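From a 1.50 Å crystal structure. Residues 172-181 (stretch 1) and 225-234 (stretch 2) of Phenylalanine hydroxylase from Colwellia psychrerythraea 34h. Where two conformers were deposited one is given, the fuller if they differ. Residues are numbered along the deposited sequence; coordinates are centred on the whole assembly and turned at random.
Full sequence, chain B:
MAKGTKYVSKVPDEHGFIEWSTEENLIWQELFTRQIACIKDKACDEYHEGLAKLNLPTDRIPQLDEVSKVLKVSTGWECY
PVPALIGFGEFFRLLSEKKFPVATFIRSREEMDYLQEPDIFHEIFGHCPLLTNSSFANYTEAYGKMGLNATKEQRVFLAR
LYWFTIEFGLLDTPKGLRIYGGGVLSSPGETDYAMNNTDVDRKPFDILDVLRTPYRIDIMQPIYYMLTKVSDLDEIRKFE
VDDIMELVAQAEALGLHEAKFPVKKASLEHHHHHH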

ATOM      1  N   ASP B 172     -14.706  -7.458 -18.603  1.00 12.46           N
ATOM      2  CA  ASP B 172     -13.962  -7.619 -19.862  1.00 14.00           C
ATOM      3  C   ASP B 172     -14.976  -7.718 -21.018  1.00 13.51           C
ATOM      4  O   ASP B 172     -15.626  -8.751 -21.237  1.00 14.27           O
ATOM      5  CB  ASP B 172     -13.125  -8.895 -19.736  1.00 13.98           C
ATOM      6  CG  ASP B 172     -12.290  -9.202 -20.976  1.00 19.07           C
ATOM      7  OD1 ASP B 172     -12.125  -8.303 -21.826  1.00 19.58           O
ATOM      8  OD2 ASP B 172     -11.784 -10.355 -21.048  1.00 24.87           O
ATOM      9  N   THR B 173     -15.122  -6.605 -21.703  1.00 14.77           N
ATOM     10  CA  THR B 173     -16.161  -6.443 -22.726  1.00 14.52           C
ATOM     11  C   THR B 173     -15.573  -6.368 -24.124  1.00 16.83           C
ATOM     12  O   THR B 173     -14.409  -6.019 -24.280  1.00 16.50           O
ATOM     13  CB  THR B 173     -17.077  -5.189 -22.473  1.00 13.61           C
ATOM     14  OG1 THR B 173     -16.479  -3.986 -23.026  1.00 13.83           O
ATOM     15  CG2 THR B 173     -17.393  -5.007 -20.918  1.00 16.22           C
ATOM     16  N   PRO B 174     -16.408  -6.645 -25.139  1.00 19.86           N
ATOM     17  CA  PRO B 174     -15.914  -6.486 -26.524  1.00 20.54           C
ATOM     18  C   PRO B 174     -15.504  -5.041 -26.855  1.00 20.52           C
ATOM     19  O   PRO B 174     -14.789  -4.816 -27.834  1.00 21.46           O
ATOM     20  CB  PRO B 174     -17.106  -6.929 -27.391  1.00 21.33           C
ATOM     21  CG  PRO B 174     -18.002  -7.687 -26.477  1.00 22.06           C
ATOM     22  CD  PRO B 174     -17.798  -7.126 -25.099  1.00 20.00           C
ATOM     23  N   LYS B 175     -15.929  -4.066 -26.041  1.00 18.65           N
ATOM     24  CA  LYS B 175     -15.541  -2.683 -26.253  1.00 18.30           C
ATOM     25  C   LYS B 175     -14.373  -2.251 -25.357  1.00 17.50           C
ATOM     26  O   LYS B 175     -14.004  -1.086 -25.340  1.00 19.25           O
ATOM     27  CB  LYS B 175     -16.787  -1.767 -26.098  1.00 17.82           C
ATOM     28  CG  LYS B 175     -17.849  -2.061 -27.190  1.00 19.94           C
ATOM     29  CD  LYS B 175     -19.082  -1.190 -27.052  1.00 21.23           C
ATOM     30  N   GLY B 176     -13.811  -3.211 -24.606  1.00 17.39           N
ATOM     31  CA  GLY B 176     -12.661  -2.976 -23.744  1.00 15.48           C
ATOM     32  C   GLY B 176     -13.023  -3.171 -22.278  1.00 14.42           C
ATOM     33  O   GLY B 176     -14.148  -3.598 -21.953  1.00 14.69           O
ATOM     34  N   LEU B 177     -12.086  -2.821 -21.405  0.50 13.82           N
ATOM     35  CA  LEU B 177     -12.264  -2.978 -19.957  0.50 12.34           C
ATOM     36  C   LEU B 177     -13.241  -1.943 -19.414  0.50 11.96           C
ATOM     37  O   LEU B 177     -13.136  -0.734 -19.752  0.50 11.51           O
ATOM     38  CB  LEU B 177     -10.912  -2.816 -19.272  0.50 12.54           C
ATOM     39  CG  LEU B 177     -10.696  -3.352 -17.865  0.50 13.48           C
ATOM     40  CD1 LEU B 177     -10.728  -4.889 -17.867  0.50 12.50           C
ATOM     41  CD2 LEU B 177      -9.347  -2.833 -17.315  0.50 11.98           C
ATOM     42  N   ARG B 178     -14.163  -2.403 -18.552  1.00 10.07           N
ATOM     43  CA  ARG B 178     -15.124  -1.502 -17.905  1.00  9.69           C
ATOM     44  C   ARG B 178     -15.133  -1.815 -16.418  1.00  9.50           C
ATOM     45  O   ARG B 178     -14.536  -2.810 -15.930  1.00  9.50           O
ATOM     46  CB  ARG B 178     -16.531  -1.609 -18.526  1.00  9.37           C
ATOM     47  CG  ARG B 178     -16.636  -1.225 -20.044  1.00 10.61           C
ATOM     48  CD  ARG B 178     -16.392   0.255 -20.259  1.00 13.71           C
ATOM     49  NE  ARG B 178     -16.697   0.646 -21.632  1.00 15.46           N
ATOM     50  CZ  ARG B 178     -15.785   0.624 -22.599  1.00 15.34           C
ATOM     51  NH1 ARG B 178     -14.542   0.235 -22.297  1.00 15.66           N
ATOM     52  NH2 ARG B 178     -16.102   0.996 -23.860  1.00 17.49           N
ATOM     53  N   ILE B 179     -15.877  -0.987 -15.703  1.00  9.24           N
ATOM     54  CA  ILE B 179     -15.932  -1.020 -14.238  1.00  9.18           C
ATOM     55  C   ILE B 179     -17.340  -1.202 -13.680  1.00  8.77           C
ATOM     56  O   ILE B 179     -18.256  -0.501 -14.119  1.00  9.55           O
ATOM     57  CB  ILE B 179     -15.429   0.327 -13.634  1.00  9.25           C
ATOM     58  CG1 ILE B 179     -14.031   0.670 -14.181  1.00 10.90           C
ATOM     59  CG2 ILE B 179     -15.376   0.233 -12.091  1.00  9.22           C
ATOM     60  CD1 ILE B 179     -13.741   2.169 -14.107  1.00 11.21           C
ATOM     61  N   TYR B 180     -17.504  -2.144 -12.745  1.00  8.80           N
ATOM     62  CA  TYR B 180     -18.770  -2.175 -12.014  1.00  7.58           C
ATOM     63  C   TYR B 180     -18.617  -2.008 -10.495  1.00  8.09           C
ATOM     64  O   TYR B 180     -19.593  -1.715  -9.806  1.00  9.41           O
ATOM     65  CB  TYR B 180     -19.681  -3.384 -12.382  1.00  7.21           C
ATOM     66  CG  TYR B 180     -19.273  -4.714 -11.811  1.00  7.45           C
ATOM     67  CD1 TYR B 180     -19.861  -5.183 -10.619  1.00  7.63           C
ATOM     68  CD2 TYR B 180     -18.249  -5.490 -12.411  1.00  6.53           C
ATOM     69  CE1 TYR B 180     -19.476  -6.396 -10.081  1.00  8.84           C
ATOM     70  CE2 TYR B 180     -17.864  -6.731 -11.888  1.00  7.75           C
ATOM     71  CZ  TYR B 180     -18.470  -7.179 -10.726  1.00  7.03           C
ATOM     72  OH  TYR B 180     -18.106  -8.373 -10.094  1.00  8.19           O
ATOM     73  N   GLY B 181     -17.383  -2.178  -9.994  1.00  5.94           N
ATOM     74  CA  GLY B 181     -17.125  -2.051  -8.546  1.00  6.95           C
ATOM     75  C   GLY B 181     -17.210  -0.602  -8.030  1.00  6.65           C
ATOM     76  O   GLY B 181     -16.565   0.320  -8.571  1.00  7.66           O
ATOM     77  N   TYR B 225     -10.656  -9.128 -10.555  1.00  8.71           N
ATOM     78  CA  TYR B 225     -11.413 -10.174 -11.279  1.00  7.74           C
ATOM     79  C   TYR B 225     -12.452  -9.566 -12.212  1.00  8.55           C
ATOM     80  O   TYR B 225     -13.133  -8.608 -11.888  1.00  7.94           O
ATOM     81  CB  TYR B 225     -12.056 -11.173 -10.327  1.00  8.99           C
ATOM     82  CG  TYR B 225     -10.999 -12.003  -9.659  1.00  8.79           C
ATOM     83  CD1 TYR B 225     -10.517 -11.651  -8.386  1.00  8.97           C
ATOM     84  CD2 TYR B 225     -10.480 -13.150 -10.287  1.00  9.43           C
ATOM     85  CE1 TYR B 225      -9.516 -12.437  -7.750  1.00  9.29           C
ATOM     86  CE2 TYR B 225      -9.502 -13.941  -9.674  1.00  9.09           C
ATOM     87  CZ  TYR B 225      -9.004 -13.596  -8.403  1.00 10.29           C
ATOM     88  OH  TYR B 225      -8.008 -14.361  -7.785  1.00 12.03           O
ATOM     89  N   MET B 226     -12.542 -10.149 -13.404  1.00  8.84           N
ATOM     90  CA  MET B 226     -13.404  -9.630 -14.454  1.00 10.24           C
ATOM     91  C   MET B 226     -14.555 -10.564 -14.809  1.00  9.71           C
ATOM     92  O   MET B 226     -14.323 -11.727 -15.168  1.00  9.88           O
ATOM     93  CB  MET B 226     -12.587  -9.385 -15.706  1.00  8.30           C
ATOM     94  CG  MET B 226     -11.332  -8.505 -15.478  1.00 11.19           C
ATOM     95  SD  MET B 226     -10.476  -8.185 -17.066  1.00 16.10           S
ATOM     96  CE  MET B 226      -9.765  -9.787 -17.372  1.00 19.00           C
ATOM     97  N   LEU B 227     -15.780 -10.043 -14.742  1.00  9.83           N
ATOM     98  CA  LEU B 227     -16.919 -10.677 -15.417  1.00 10.02           C
ATOM     99  C   LEU B 227     -16.913 -10.235 -16.881  1.00 10.17           C
ATOM    100  O   LEU B 227     -16.088  -9.434 -17.281  1.00 12.43           O
ATOM    101  CB  LEU B 227     -18.244 -10.241 -14.752  1.00 10.04           C
ATOM    102  CG  LEU B 227     -18.371 -10.383 -13.220  1.00  8.99           C
ATOM    103  CD1 LEU B 227     -19.710  -9.705 -12.779  1.00 11.03           C
ATOM    104  CD2 LEU B 227     -18.342 -11.818 -12.761  1.00 10.56           C
ATOM    105  N   THR B 228     -17.859 -10.722 -17.678  0.50 10.51           N
ATOM    106  CA  THR B 228     -18.046 -10.167 -19.024  0.50 10.87           C
ATOM    107  C   THR B 228     -19.240  -9.212 -19.120  0.50 10.77           C
ATOM    108  O   THR B 228     -19.343  -8.414 -20.071  0.50 10.24           O
ATOM    109  CB  THR B 228     -18.269 -11.274 -20.043  0.50 10.50           C
ATOM    110  OG1 THR B 228     -19.524 -11.918 -19.767  0.50  9.06           O
ATOM    111  CG2 THR B 228     -17.087 -12.271 -20.041  0.50 11.70           C
ATOM    112  N   LYS B 229     -20.174  -9.325 -18.171  1.00 11.76           N
ATOM    113  CA  LYS B 229     -21.362  -8.452 -18.095  1.00 13.31           C
ATOM    114  C   LYS B 229     -21.839  -8.539 -16.646  1.00 10.74           C
ATOM    115  O   LYS B 229     -21.579  -9.553 -15.989  1.00  9.93           O
ATOM    116  CB  LYS B 229     -22.494  -8.928 -19.046  1.00 15.08           C
ATOM    117  CG  LYS B 229     -22.787 -10.390 -19.004  1.00 19.06           C
ATOM    118  CD  LYS B 229     -23.843 -10.870 -20.052  1.00 18.45           C
ATOM    119  CE  LYS B 229     -24.268 -12.371 -19.795  1.00 21.79           C
ATOM    120  NZ  LYS B 229     -24.606 -12.954 -18.348  1.00 18.99           N
ATOM    121  N   VAL B 230     -22.517  -7.504 -16.169  1.00 10.60           N
ATOM    122  CA  VAL B 230     -23.067  -7.533 -14.795  1.00 10.06           C
ATOM    123  C   VAL B 230     -24.014  -8.718 -14.602  1.00 10.50           C
ATOM    124  O   VAL B 230     -24.071  -9.287 -13.509  1.00 11.12           O
ATOM    125  CB  VAL B 230     -23.736  -6.175 -14.509  1.00  9.93           C
ATOM    126  CG1 VAL B 230     -24.503  -6.215 -13.164  1.00 10.78           C
ATOM    127  CG2 VAL B 230     -22.685  -5.091 -14.463  1.00  9.63           C
ATOM    128  N   SER B 231     -24.748  -9.110 -15.654  1.00 11.12           N
ATOM    129  CA  SER B 231     -25.673 -10.216 -15.452  1.00 11.82           C
ATOM    130  C   SER B 231     -24.936 -11.545 -15.232  1.00 12.17           C
ATOM    131  O   SER B 231     -25.576 -12.527 -14.814  1.00 11.83           O
ATOM    132  CB  SER B 231     -26.664 -10.319 -16.587  1.00 12.40           C
ATOM    133  OG  SER B 231     -25.978 -10.580 -17.786  1.00 14.79           O
ATOM    134  N   ASP B 232     -23.599 -11.564 -15.381  1.00 10.62           N
ATOM    135  CA  ASP B 232     -22.844 -12.756 -14.921  1.00 11.18           C
ATOM    136  C   ASP B 232     -22.986 -13.042 -13.413  1.00 11.90           C
ATOM    137  O   ASP B 232     -22.792 -14.181 -12.940  1.00 14.27           O
ATOM    138  CB  ASP B 232     -21.352 -12.713 -15.326  1.00 11.71           C
ATOM    139  CG  ASP B 232     -21.136 -12.766 -16.869  1.00 12.71           C
ATOM    140  OD1 ASP B 232     -22.070 -13.141 -17.607  1.00 14.52           O
ATOM    141  OD2 ASP B 232     -20.022 -12.424 -17.340  1.00 14.94           O
ATOM    142  N   LEU B 233     -23.356 -12.021 -12.655  1.00 11.21           N
ATOM    143  CA  LEU B 233     -23.615 -12.240 -11.224  1.00 11.56           C
ATOM    144  C   LEU B 233     -24.796 -13.193 -10.990  1.00 12.41           C
ATOM    145  O   LEU B 233     -24.916 -13.758  -9.903  1.00 12.00           O
ATOM    146  CB  LEU B 233     -23.860 -10.903 -10.487  1.00 11.08           C
ATOM    147  CG  LEU B 233     -22.681  -9.914 -10.440  1.00  9.26           C
ATOM    148  CD1 LEU B 233     -23.172  -8.494  -9.997  1.00 11.41           C
ATOM    149  CD2 LEU B 233     -21.585 -10.462  -9.564  1.00 11.94           C
ATOM    150  N   ASP B 234     -25.693 -13.308 -11.963  1.00 12.67           N
ATOM    151  CA  ASP B 234     -26.795 -14.289 -11.834  1.00 14.81           C
ATOM    152  C   ASP B 234     -26.329 -15.684 -11.431  1.00 15.61           C
ATOM    153  O   ASP B 234     -26.979 -16.325 -10.602  1.00 16.03           O
ATOM    154  CB  ASP B 234     -27.628 -14.389 -13.097  1.00 14.19           C
ATOM    155  CG  ASP B 234     -28.316 -13.105 -13.461  1.00 17.28           C
ATOM    156  OD1 ASP B 234     -28.345 -12.123 -12.657  1.00 16.18           O
ATOM    157  OD2 ASP B 234     -28.818 -13.068 -14.612  1.00 18.81           O
TER
HETATM  158  O   HOH W   1     -15.543  -9.256 -10.438  1.00  9.59           O

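Stretch 1 runs from a short strand at Asp172 and Thr173 through a tight turn into a second strand, Gly176 to Ile179, and stretch 2 leaves its strand, Tyr225 to Leu227, for a compact loop that leads into a helix. The contact has three parts: the backbone around Asp172, the Met226 side chain against Leu177 and Asp172, and the ring of Tyr180. Together they bury 434 Å².

At Asp172 the chains come closest in backbone register, with its CA 4.9 Å from the CA of Thr228. The single direct hydrogen bond between the stretches lies here: Asp172 N donates to Leu227 O at 2.7 Å and 169°, short and nearly linear. Just beyond it, Asp172 O lies 3.6 Å from Thr228 CA in a CA-H...O contact, so both polar backbone groups of Asp172 face stretch 2. Its CA-to-CB bond points sideways, chi1 is in the t well, and CB rests 3.8 Å from Met226 SD; CB makes the closest approach of this exposed acid to Met226, a van der Waals contact with no hydrogen bond.

Thr173 touches stretch 2 lightly, its methyl CG2 4.0 Å from Thr228 O. Its main work is local. It opens a type I turn closed by Gly176 N to Thr173 O at 2.9 Å and Thr173 N to Gly176 O at 3.2 Å, while Thr173 OG1 donates to Gly176 O at 2.6 Å and accepts from Lys175 N at 3.1 Å. Pro174 and Lys175 form the exposed corner of the turn, clear of stretch 2. Gly176 follows at phi 115° and psi -172°, where a CB would be jammed against the carbonyl O of Lys175.

Leu177 brings the chain back into contact. Its CA-to-CB bond points sideways, but the end of the side chain comes nearer, placing CD1 3.4 Å from Met226 SD. The thioether thus has apolar company from both Leu177 and Asp172 CB. Arg178 stays out of reach, its NH1 bonded to Leu177 O at 3.1 Å, and the buried Ile179 is also out of reach.

Tyr180 supplies the largest patch in stretch 1, 103 Å² covered by stretch 2. Its CA-to-CB bond points toward that stretch, and its ring meets Leu227, Val230 and Leu233 obliquely: CZ is 3.5 Å from Leu227 CD1, and CE1 is 4.3 Å from Leu233 CD1. Nearer the backbone, Tyr180 CB is 4.0 Å from Val230 CG2. The hydroxyl keeps a polar partner despite burial, since Tyr180 OH donates to water 1 at 2.7 Å and that water donates to Tyr225 O at 2.9 Å, bridging the stretches.

The loop bearing Val230 is braced by Asp232: its OD2 accepts from Thr228 N at 2.8 Å, Thr228 OG1 at 2.5 Å and Lys229 N at 3.2 Å, while its OD1 forms a salt bridge with Lys229 NZ at 2.6 Å. These bonds tie together the bend between Leu227 and Leu233, both neighbours of the Tyr180 ring. Gly181 ends the stretch at the N-cap position of the next helix, without contact to stretch 2.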